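Local structure of collagen adhesin (Enterococcus faecalis, 2OKM) at residues Leu24-Ser38 with Leu90-Val104. The protein is a cell-wall-anchored surface adhesin that probably binds collagen, the present chain being its N2 collagen-binding subdomain. Sequence-based numbering, arbitrary orientation.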
ATOM      1  N   LEU A  24      -2.636  -2.103  -0.727  1.00  9.16           N
ATOM      2  CA  LEU A  24      -2.556  -1.004   0.226  1.00  8.29           C
ATOM      3  C   LEU A  24      -3.707  -0.097  -0.197  1.00  9.23           C
ATOM      4  O   LEU A  24      -3.678   0.492  -1.273  1.00 10.38           O
ATOM      5  CB  LEU A  24      -1.217  -0.273   0.102  1.00  9.43           C
ATOM      6  CG  LEU A  24       0.029  -1.159   0.213  1.00  9.06           C
ATOM      7  CD1 LEU A  24       1.257  -0.276   0.100  1.00 10.44           C
ATOM      8  CD2 LEU A  24       0.044  -1.923   1.536  1.00  9.07           C
ATOM      9  N   ASN A  25      -4.728  -0.005   0.650  1.00  9.45           N
ATOM     10  CA  ASN A  25      -5.916   0.790   0.347  1.00  9.49           C
ATOM     11  C   ASN A  25      -5.870   2.122   1.061  1.00  9.33           C
ATOM     12  O   ASN A  25      -6.126   2.215   2.259  1.00  9.54           O
ATOM     13  CB  ASN A  25      -7.144  -0.009   0.751  1.00 10.28           C
ATOM     14  CG  ASN A  25      -7.256  -1.300  -0.028  1.00 13.42           C
ATOM     15  OD1 ASN A  25      -7.648  -1.297  -1.193  1.00 15.11           O
ATOM     16  ND2 ASN A  25      -6.882  -2.406   0.602  1.00 15.04           N
ATOM     17  N   VAL A  26      -5.556   3.160   0.296  1.00  9.30           N
ATOM     18  CA  VAL A  26      -5.390   4.493   0.842  1.00 10.35           C
ATOM     19  C   VAL A  26      -6.482   5.513   0.539  1.00  9.95           C
ATOM     20  O   VAL A  26      -6.760   5.819  -0.622  1.00 10.05           O
ATOM     21  CB  VAL A  26      -4.041   5.076   0.359  1.00 11.13           C
ATOM     22  CG1 VAL A  26      -3.748   6.395   1.065  1.00 11.00           C
ATOM     23  CG2 VAL A  26      -2.927   4.060   0.591  1.00 11.72           C
ATOM     24  N   ASN A  27      -7.089   6.037   1.601  1.00  9.56           N
ATOM     25  CA  ASN A  27      -8.109   7.073   1.496  1.00  9.78           C
ATOM     26  C   ASN A  27      -9.230   6.740   0.505  1.00 10.89           C
ATOM     27  O   ASN A  27      -9.576   7.558  -0.346  1.00  9.97           O
ATOM     28  CB  ASN A  27      -7.408   8.383   1.107  1.00 11.70           C
ATOM     29  CG  ASN A  27      -8.283   9.603   1.289  1.00 11.96           C
ATOM     30  OD1 ASN A  27      -9.196   9.614   2.116  1.00 11.50           O
ATOM     31  ND2 ASN A  27      -7.989  10.653   0.530  1.00 12.74           N
ATOM     32  N   LEU A  28      -9.807   5.546   0.625  1.00 10.33           N
ATOM     33  CA  LEU A  28     -10.873   5.135  -0.283  1.00 11.51           C
ATOM     34  C   LEU A  28     -12.088   6.063  -0.244  1.00 12.49           C
ATOM     35  O   LEU A  28     -12.810   6.186  -1.234  1.00 14.55           O
ATOM     36  CB  LEU A  28     -11.299   3.688   0.003  1.00 11.47           C
ATOM     37  CG  LEU A  28     -10.478   2.589  -0.689  1.00 14.32           C
ATOM     38  CD1 LEU A  28      -9.003   2.764  -0.402  1.00 19.33           C
ATOM     39  CD2 LEU A  28     -10.963   1.222  -0.227  1.00 15.34           C
ATOM     40  N   ASN A  29     -12.312   6.725   0.887  1.00 13.79           N
ATOM     41  CA  ASN A  29     -13.449   7.638   0.978  1.00 14.96           C
ATOM     42  C   ASN A  29     -13.119   9.025   0.453  1.00 16.34           C
ATOM     43  O   ASN A  29     -13.936   9.942   0.526  1.00 16.03           O
ATOM     44  CB  ASN A  29     -13.973   7.716   2.406  1.00 15.59           C
ATOM     45  CG  ASN A  29     -14.736   6.470   2.801  1.00 17.12           C
ATOM     46  OD1 ASN A  29     -14.206   5.595   3.473  1.00 17.56           O
ATOM     47  ND2 ASN A  29     -15.987   6.376   2.357  1.00 18.67           N
ATOM     48  N   LYS A  30     -11.911   9.169  -0.075  1.00 14.91           N
ATOM     49  CA  LYS A  30     -11.467  10.418  -0.665  1.00 15.72           C
ATOM     50  C   LYS A  30     -11.626  11.636   0.235  1.00 15.52           C
ATOM     51  O   LYS A  30     -12.227  12.640  -0.155  1.00 16.64           O
ATOM     52  CB  LYS A  30     -12.206  10.638  -1.986  1.00 16.87           C
ATOM     53  CG  LYS A  30     -11.965   9.516  -3.002  1.00 19.60           C
ATOM     54  CD  LYS A  30     -12.805   9.682  -4.253  1.00 22.48           C
ATOM     55  CE  LYS A  30     -13.864   8.585  -4.369  1.00 25.24           C
ATOM     56  NZ  LYS A  30     -13.604   7.641  -5.503  1.00 24.73           N
ATOM     57  N   SER A  31     -11.061  11.551   1.434  1.00 15.72           N
ATOM     58  CA  SER A  31     -11.101  12.656   2.388  1.00 15.63           C
ATOM     59  C   SER A  31      -9.977  13.622   2.028  1.00 14.85           C
ATOM     60  O   SER A  31      -9.087  13.293   1.249  1.00 14.22           O
ATOM     61  CB  SER A  31     -10.861  12.145   3.809  1.00 18.61           C
ATOM     62  OG  SER A  31     -11.802  11.151   4.178  1.00 22.04           O
ATOM     63  N   ASP A  32     -10.029  14.824   2.584  1.00 15.15           N
ATOM     64  CA  ASP A  32      -8.978  15.798   2.346  1.00 14.32           C
ATOM     65  C   ASP A  32      -7.860  15.401   3.311  1.00 15.29           C
ATOM     66  O   ASP A  32      -8.107  14.680   4.279  1.00 15.00           O
ATOM     67  CB  ASP A  32      -9.479  17.210   2.684  1.00 15.13           C
ATOM     68  CG  ASP A  32      -8.561  18.300   2.164  1.00 15.66           C
ATOM     69  OD1 ASP A  32      -8.860  19.491   2.407  1.00 18.17           O
ATOM     70  OD2 ASP A  32      -7.550  17.978   1.506  1.00 14.61           O
ATOM     71  N   VAL A  33      -6.634  15.838   3.034  1.00 15.15           N
ATOM     72  CA  VAL A  33      -5.496  15.560   3.909  1.00 15.96           C
ATOM     73  C   VAL A  33      -4.713  16.861   4.047  1.00 16.45           C
ATOM     74  O   VAL A  33      -4.714  17.680   3.127  1.00 16.04           O
ATOM     75  CB  VAL A  33      -4.566  14.459   3.339  1.00 17.02           C
ATOM     76  CG1 VAL A  33      -5.292  13.119   3.320  1.00 17.46           C
ATOM     77  CG2 VAL A  33      -4.099  14.835   1.941  1.00 17.09           C
ATOM     78  N   THR A  34      -4.055  17.054   5.188  1.00 17.23           N
ATOM     79  CA  THR A  34      -3.291  18.278   5.434  1.00 18.76           C
ATOM     80  C   THR A  34      -1.779  18.107   5.346  1.00 17.51           C
ATOM     81  O   THR A  34      -1.030  19.080   5.457  1.00 18.10           O
ATOM     82  CB  THR A  34      -3.629  18.872   6.815  1.00 21.09           C
ATOM     83  OG1 THR A  34      -3.332  17.912   7.835  1.00 24.23           O
ATOM     84  CG2 THR A  34      -5.100  19.246   6.886  1.00 23.31           C
ATOM     85  N   GLU A  35      -1.329  16.872   5.158  1.00 15.77           N
ATOM     86  CA  GLU A  35       0.093  16.588   5.039  1.00 15.79           C
ATOM     87  C   GLU A  35       0.275  15.339   4.194  1.00 14.53           C
ATOM     88  O   GLU A  35      -0.706  14.708   3.788  1.00 14.36           O
ATOM     89  CB  GLU A  35       0.723  16.362   6.416  1.00 17.06           C
ATOM     90  CG  GLU A  35       0.063  15.262   7.231  1.00 21.96           C
ATOM     91  CD  GLU A  35       0.829  14.929   8.500  1.00 24.54           C
ATOM     92  OE1 GLU A  35       1.377  15.861   9.130  1.00 27.64           O
ATOM     93  OE2 GLU A  35       0.873  13.739   8.875  1.00 25.33           O
ATOM     94  N   ASP A  36       1.527  14.995   3.918  1.00 13.43           N
ATOM     95  CA  ASP A  36       1.820  13.803   3.131  1.00 13.11           C
ATOM     96  C   ASP A  36       1.323  12.594   3.908  1.00 12.00           C
ATOM     97  O   ASP A  36       1.080  12.674   5.113  1.00 13.06           O
ATOM     98  CB  ASP A  36       3.328  13.615   2.926  1.00 13.57           C
ATOM     99  CG  ASP A  36       3.973  14.729   2.131  1.00 14.02           C
ATOM    100  OD1 ASP A  36       3.266  15.499   1.452  1.00 13.89           O
ATOM    101  OD2 ASP A  36       5.217  14.812   2.175  1.00 16.08           O
ATOM    102  N   ILE A  37       1.175  11.478   3.206  1.00 10.85           N
ATOM    103  CA  ILE A  37       0.767  10.221   3.822  1.00 10.35           C
ATOM    104  C   ILE A  37       2.036   9.390   3.725  1.00 10.73           C
ATOM    105  O   ILE A  37       2.565   9.201   2.632  1.00 11.49           O
ATOM    106  CB  ILE A  37      -0.335   9.514   3.016  1.00 10.99           C
ATOM    107  CG1 ILE A  37      -1.569  10.411   2.916  1.00 10.83           C
ATOM    108  CG2 ILE A  37      -0.686   8.185   3.685  1.00 11.31           C
ATOM    109  CD1 ILE A  37      -2.597   9.915   1.914  1.00 12.05           C
ATOM    110  N   SER A  38       2.529   8.896   4.858  1.00 11.00           N
ATOM    111  CA  SER A  38       3.764   8.118   4.855  1.00 12.11           C
ATOM    112  C   SER A  38       3.576   6.730   5.434  1.00 11.61           C
ATOM    113  O   SER A  38       3.155   6.581   6.577  1.00 13.04           O
ATOM    114  CB  SER A  38       4.847   8.856   5.646  1.00 15.33           C
ATOM    115  OG  SER A  38       5.074  10.146   5.108  1.00 21.48           O
ATOM    116  N   LEU A  90       6.717   4.126   1.599  1.00 10.69           N
ATOM    117  CA  LEU A  90       5.974   4.734   0.506  1.00 11.45           C
ATOM    118  C   LEU A  90       5.287   6.006   0.979  1.00 10.43           C
ATOM    119  O   LEU A  90       4.548   5.996   1.964  1.00 12.29           O
ATOM    120  CB  LEU A  90       4.939   3.740  -0.031  1.00 10.38           C
ATOM    121  CG  LEU A  90       4.008   4.199  -1.160  1.00 11.02           C
ATOM    122  CD1 LEU A  90       4.817   4.649  -2.362  1.00 12.10           C
ATOM    123  CD2 LEU A  90       3.083   3.046  -1.538  1.00 14.66           C
ATOM    124  N   ARG A  91       5.541   7.103   0.272  1.00  9.16           N
ATOM    125  CA  ARG A  91       4.953   8.390   0.615  1.00 10.55           C
ATOM    126  C   ARG A  91       4.082   8.932  -0.511  1.00  9.91           C
ATOM    127  O   ARG A  91       4.427   8.811  -1.685  1.00  8.89           O
ATOM    128  CB  ARG A  91       6.065   9.391   0.919  1.00 13.20           C
ATOM    129  CG  ARG A  91       5.590  10.812   1.102  1.00 17.04           C
ATOM    130  CD  ARG A  91       6.760  11.709   1.469  1.00 20.01           C
ATOM    131  NE  ARG A  91       7.491  11.269   2.659  1.00 24.21           N
ATOM    132  CZ  ARG A  91       7.387  11.842   3.854  1.00 24.52           C
ATOM    133  NH1 ARG A  91       6.577  12.871   4.013  1.00 28.87           N
ATOM    134  NH2 ARG A  91       8.119  11.416   4.882  1.00 26.46           N
ATOM    135  N   PHE A  92       2.942   9.506  -0.136  1.00  9.61           N
ATOM    136  CA  PHE A  92       2.010  10.121  -1.080  1.00  9.19           C
ATOM    137  C   PHE A  92       2.035  11.601  -0.731  1.00  9.30           C
ATOM    138  O   PHE A  92       1.739  11.979   0.409  1.00  9.56           O
ATOM    139  CB  PHE A  92       0.587   9.593  -0.874  1.00  8.64           C
ATOM    140  CG  PHE A  92       0.445   8.115  -1.087  1.00  8.72           C
ATOM    141  CD1 PHE A  92       0.024   7.613  -2.313  1.00 10.58           C
ATOM    142  CD2 PHE A  92       0.740   7.225  -0.060  1.00 10.24           C
ATOM    143  CE1 PHE A  92      -0.105   6.243  -2.514  1.00  9.46           C
ATOM    144  CE2 PHE A  92       0.615   5.852  -0.250  1.00 10.91           C
ATOM    145  CZ  PHE A  92       0.193   5.360  -1.478  1.00  9.99           C
ATOM    146  N   TYR A  93       2.399  12.442  -1.695  1.00  9.55           N
ATOM    147  CA  TYR A  93       2.457  13.875  -1.435  1.00 10.15           C
ATOM    148  C   TYR A  93       1.066  14.466  -1.218  1.00 11.28           C
ATOM    149  O   TYR A  93       0.097  14.078  -1.867  1.00 10.89           O
ATOM    150  CB  TYR A  93       3.170  14.600  -2.580  1.00 11.05           C
ATOM    151  CG  TYR A  93       4.586  14.116  -2.830  1.00  9.35           C
ATOM    152  CD1 TYR A  93       5.433  13.793  -1.769  1.00 11.82           C
ATOM    153  CD2 TYR A  93       5.086  14.005  -4.127  1.00 12.11           C
ATOM    154  CE1 TYR A  93       6.745  13.371  -1.994  1.00 11.76           C
ATOM    155  CE2 TYR A  93       6.399  13.585  -4.362  1.00 12.30           C
ATOM    156  CZ  TYR A  93       7.218  13.270  -3.292  1.00 12.20           C
ATOM    157  OH  TYR A  93       8.510  12.846  -3.517  1.00 14.57           O
ATOM    158  N   ARG A  94       0.994  15.412  -0.291  1.00 11.03           N
ATOM    159  CA  ARG A  94      -0.248  16.072   0.088  1.00 11.48           C
ATOM    160  C   ARG A  94      -1.176  16.503  -1.046  1.00 11.51           C
ATOM    161  O   ARG A  94      -2.323  16.059  -1.124  1.00 10.37           O
ATOM    162  CB  ARG A  94       0.088  17.291   0.957  1.00 12.85           C
ATOM    163  CG  ARG A  94      -1.069  17.886   1.751  1.00 15.56           C
ATOM    164  CD  ARG A  94      -2.047  18.665   0.889  1.00 17.40           C
ATOM    165  NE  ARG A  94      -3.020  19.396   1.702  1.00 18.04           N
ATOM    166  CZ  ARG A  94      -2.853  20.640   2.140  1.00 19.69           C
ATOM    167  NH1 ARG A  94      -1.747  21.310   1.845  1.00 20.28           N
ATOM    168  NH2 ARG A  94      -3.797  21.218   2.876  1.00 19.67           N
ATOM    169  N   ASP A  95      -0.687  17.372  -1.924  1.00 11.82           N
ATOM    170  CA  ASP A  95      -1.528  17.895  -2.992  1.00 12.19           C
ATOM    171  C   ASP A  95      -2.334  16.910  -3.824  1.00 13.07           C
ATOM    172  O   ASP A  95      -3.556  17.045  -3.924  1.00 13.84           O
ATOM    173  CB  ASP A  95      -0.715  18.797  -3.924  1.00 13.12           C
ATOM    174  CG  ASP A  95      -0.655  20.226  -3.433  1.00 14.66           C
ATOM    175  OD1 ASP A  95      -0.322  21.118  -4.240  1.00 14.86           O
ATOM    176  OD2 ASP A  95      -0.943  20.453  -2.238  1.00 17.23           O
ATOM    177  N   LYS A  96      -1.672  15.928  -4.426  1.00 11.47           N
ATOM    178  CA  LYS A  96      -2.402  14.982  -5.254  1.00 11.47           C
ATOM    179  C   LYS A  96      -3.132  13.899  -4.470  1.00 12.01           C
ATOM    180  O   LYS A  96      -3.869  13.092  -5.045  1.00 11.91           O
ATOM    181  CB  LYS A  96      -1.472  14.380  -6.316  1.00 11.11           C
ATOM    182  CG  LYS A  96      -1.071  15.410  -7.379  1.00 12.32           C
ATOM    183  CD  LYS A  96      -0.444  14.790  -8.619  1.00 14.59           C
ATOM    184  CE  LYS A  96      -0.139  15.872  -9.655  1.00 18.89           C
ATOM    185  NZ  LYS A  96       0.337  15.326 -10.958  1.00 21.29           N
ATOM    186  N   ALA A  97      -2.953  13.896  -3.152  1.00 10.66           N
ATOM    187  CA  ALA A  97      -3.634  12.923  -2.306  1.00 10.43           C
ATOM    188  C   ALA A  97      -4.954  13.497  -1.786  1.00 11.10           C
ATOM    189  O   ALA A  97      -5.824  12.756  -1.333  1.00 11.34           O
ATOM    190  CB  ALA A  97      -2.740  12.517  -1.141  1.00  9.96           C
ATOM    191  N   ARG A  98      -5.108  14.819  -1.847  1.00 11.23           N
ATOM    192  CA  ARG A  98      -6.342  15.442  -1.375  1.00 10.52           C
ATOM    193  C   ARG A  98      -7.539  14.918  -2.166  1.00 10.89           C
ATOM    194  O   ARG A  98      -7.548  14.980  -3.394  1.00 10.89           O
ATOM    195  CB  ARG A  98      -6.279  16.965  -1.532  1.00 10.55           C
ATOM    196  CG  ARG A  98      -5.143  17.631  -0.781  1.00 11.68           C
ATOM    197  CD  ARG A  98      -5.226  19.147  -0.913  1.00 12.06           C
ATOM    198  NE  ARG A  98      -6.386  19.692  -0.215  1.00 12.90           N
ATOM    199  CZ  ARG A  98      -6.756  20.968  -0.261  1.00 15.64           C
ATOM    200  NH1 ARG A  98      -6.051  21.838  -0.974  1.00 18.15           N
ATOM    201  NH2 ARG A  98      -7.829  21.375   0.405  1.00 14.93           N
ATOM    202  N   PHE A  99      -8.542  14.408  -1.451  1.00 10.77           N
ATOM    203  CA  PHE A  99      -9.768  13.891  -2.060  1.00 10.42           C
ATOM    204  C   PHE A  99      -9.503  12.816  -3.107  1.00 10.51           C
ATOM    205  O   PHE A  99     -10.288  12.633  -4.044  1.00 11.57           O
ATOM    206  CB  PHE A  99     -10.559  15.037  -2.702  1.00 11.17           C
ATOM    207  CG  PHE A  99     -10.745  16.226  -1.801  1.00 11.97           C
ATOM    208  CD1 PHE A  99     -10.029  17.400  -2.017  1.00 12.55           C
ATOM    209  CD2 PHE A  99     -11.620  16.165  -0.724  1.00 13.69           C
ATOM    210  CE1 PHE A  99     -10.181  18.496  -1.167  1.00 14.33           C
ATOM    211  CE2 PHE A  99     -11.780  17.254   0.132  1.00 13.80           C
ATOM    212  CZ  PHE A  99     -11.060  18.420  -0.091  1.00 13.55           C
ATOM    213  N   THR A 100      -8.409  12.087  -2.932  1.00  9.39           N
ATOM    214  CA  THR A 100      -8.028  11.063  -3.892  1.00  9.15           C
ATOM    215  C   THR A 100      -7.683   9.741  -3.218  1.00 10.46           C
ATOM    216  O   THR A 100      -6.982   9.714  -2.205  1.00 10.72           O
ATOM    217  CB  THR A 100      -6.814  11.555  -4.723  1.00 10.26           C
ATOM    218  OG1 THR A 100      -7.158  12.783  -5.380  1.00 10.63           O
ATOM    219  CG2 THR A 100      -6.416  10.528  -5.771  1.00 10.42           C
ATOM    220  N   SER A 101      -8.174   8.641  -3.786  1.00  9.95           N
ATOM    221  CA  SER A 101      -7.893   7.324  -3.230  1.00  9.32           C
ATOM    222  C   SER A 101      -6.827   6.614  -4.050  1.00  9.15           C
ATOM    223  O   SER A 101      -6.695   6.846  -5.253  1.00  9.90           O
ATOM    224  CB  SER A 101      -9.163   6.470  -3.195  1.00 10.50           C
ATOM    225  OG  SER A 101      -9.642   6.208  -4.500  1.00 10.31           O
ATOM    226  N   PHE A 102      -6.062   5.755  -3.383  1.00  9.40           N
ATOM    227  CA  PHE A 102      -5.012   4.989  -4.037  1.00  9.10           C
ATOM    228  C   PHE A 102      -5.103   3.531  -3.617  1.00  9.77           C
ATOM    229  O   PHE A 102      -5.142   3.234  -2.426  1.00 10.17           O
ATOM    230  CB  PHE A 102      -3.617   5.468  -3.606  1.00  9.69           C
ATOM    231  CG  PHE A 102      -3.341   6.920  -3.872  1.00  9.30           C
ATOM    232  CD1 PHE A 102      -2.590   7.306  -4.979  1.00  9.48           C
ATOM    233  CD2 PHE A 102      -3.811   7.903  -3.002  1.00 10.16           C
ATOM    234  CE1 PHE A 102      -2.307   8.655  -5.216  1.00 10.36           C
ATOM    235  CE2 PHE A 102      -3.534   9.249  -3.231  1.00 10.60           C
ATOM    236  CZ  PHE A 102      -2.782   9.626  -4.339  1.00 10.44           C
ATOM    237  N   ILE A 103      -5.163   2.623  -4.582  1.00 10.14           N
ATOM    238  CA  ILE A 103      -5.119   1.210  -4.242  1.00  9.13           C
ATOM    239  C   ILE A 103      -3.798   0.777  -4.860  1.00  9.32           C
ATOM    240  O   ILE A 103      -3.628   0.793  -6.082  1.00  9.89           O
ATOM    241  CB  ILE A 103      -6.281   0.401  -4.831  1.00  9.01           C
ATOM    242  CG1 ILE A 103      -7.579   0.794  -4.117  1.00 11.35           C
ATOM    243  CG2 ILE A 103      -6.019  -1.098  -4.639  1.00 11.15           C
ATOM    244  CD1 ILE A 103      -8.817   0.107  -4.652  1.00 14.33           C
ATOM    245  N   VAL A 104      -2.847   0.437  -4.001  1.00  9.15           N
ATOM    246  CA  VAL A 104      -1.529   0.023  -4.450  1.00 10.11           C
ATOM    247  C   VAL A 104      -1.489  -1.487  -4.485  1.00  9.19           C
ATOM    248  O   VAL A 104      -1.721  -2.145  -3.473  1.00 10.51           O
ATOM    249  CB  VAL A 104      -0.420   0.529  -3.494  1.00  9.89           C
ATOM    250  CG1 VAL A 104       0.955   0.243  -4.087  1.00 11.37           C
ATOM    251  CG2 VAL A 104      -0.591   2.021  -3.246  1.00 11.75           C
TER
HETATM  252  O   HOH W   1     -12.256   5.768  -4.096  1.00 20.38           O
HETATM  253  O   HOH W   2      -6.390  20.371   3.743  1.00 26.58           O
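Val26 pairs with Phe102 in one sheet and Ile37 with Phe92 in the other, at one end of a two-sheet β-sandwich of immunoglobulin-like type; between these pairs two loops run side by side, each crossing from sheet to sheet. Strands 24-26 and 101-104 are antiparallel in one sheet; residues 37-38 and 91-92 pair in the other. Flat, apolar rings suit the interior: Phe92 CD1 lies 3.6 Å above the Phe102 ring, over its centre, while Val26 CG2 reaches Phe92 CZ obliquely at 4.0 Å. The small Ala97 leaves room for Ile37 CD1 and Val33 CG2 to approach its CB.

Charged pairs hold the loops together. Asp32, whose first torsion swings CG away from the backbone N, lies alongside Arg98, which meets its buried charge side-on: NE reaches OD2 at 2.7 Å and NH2 reaches OD1 at 2.9 Å. The two planes are only 14° apart. The Phe99 ring stacks on this carboxylate at 26°. The Asn27 amide, both donor and acceptor, bridges its own turn to Ser31: OD1 takes Ser31 N and ND2 binds Ser31 O, which also accepts Phe99 N. Asp36 divides its oxygens: OD1 takes Arg94 N, whereas OD2 offers its anti lone pair to Arg91 NH1 at 3.0 Å, with carboxylate and guanidinium steeply inclined at 82°. Ser38 OG sits over the centre of that guanidinium, 3.1 Å from Arg91 CZ.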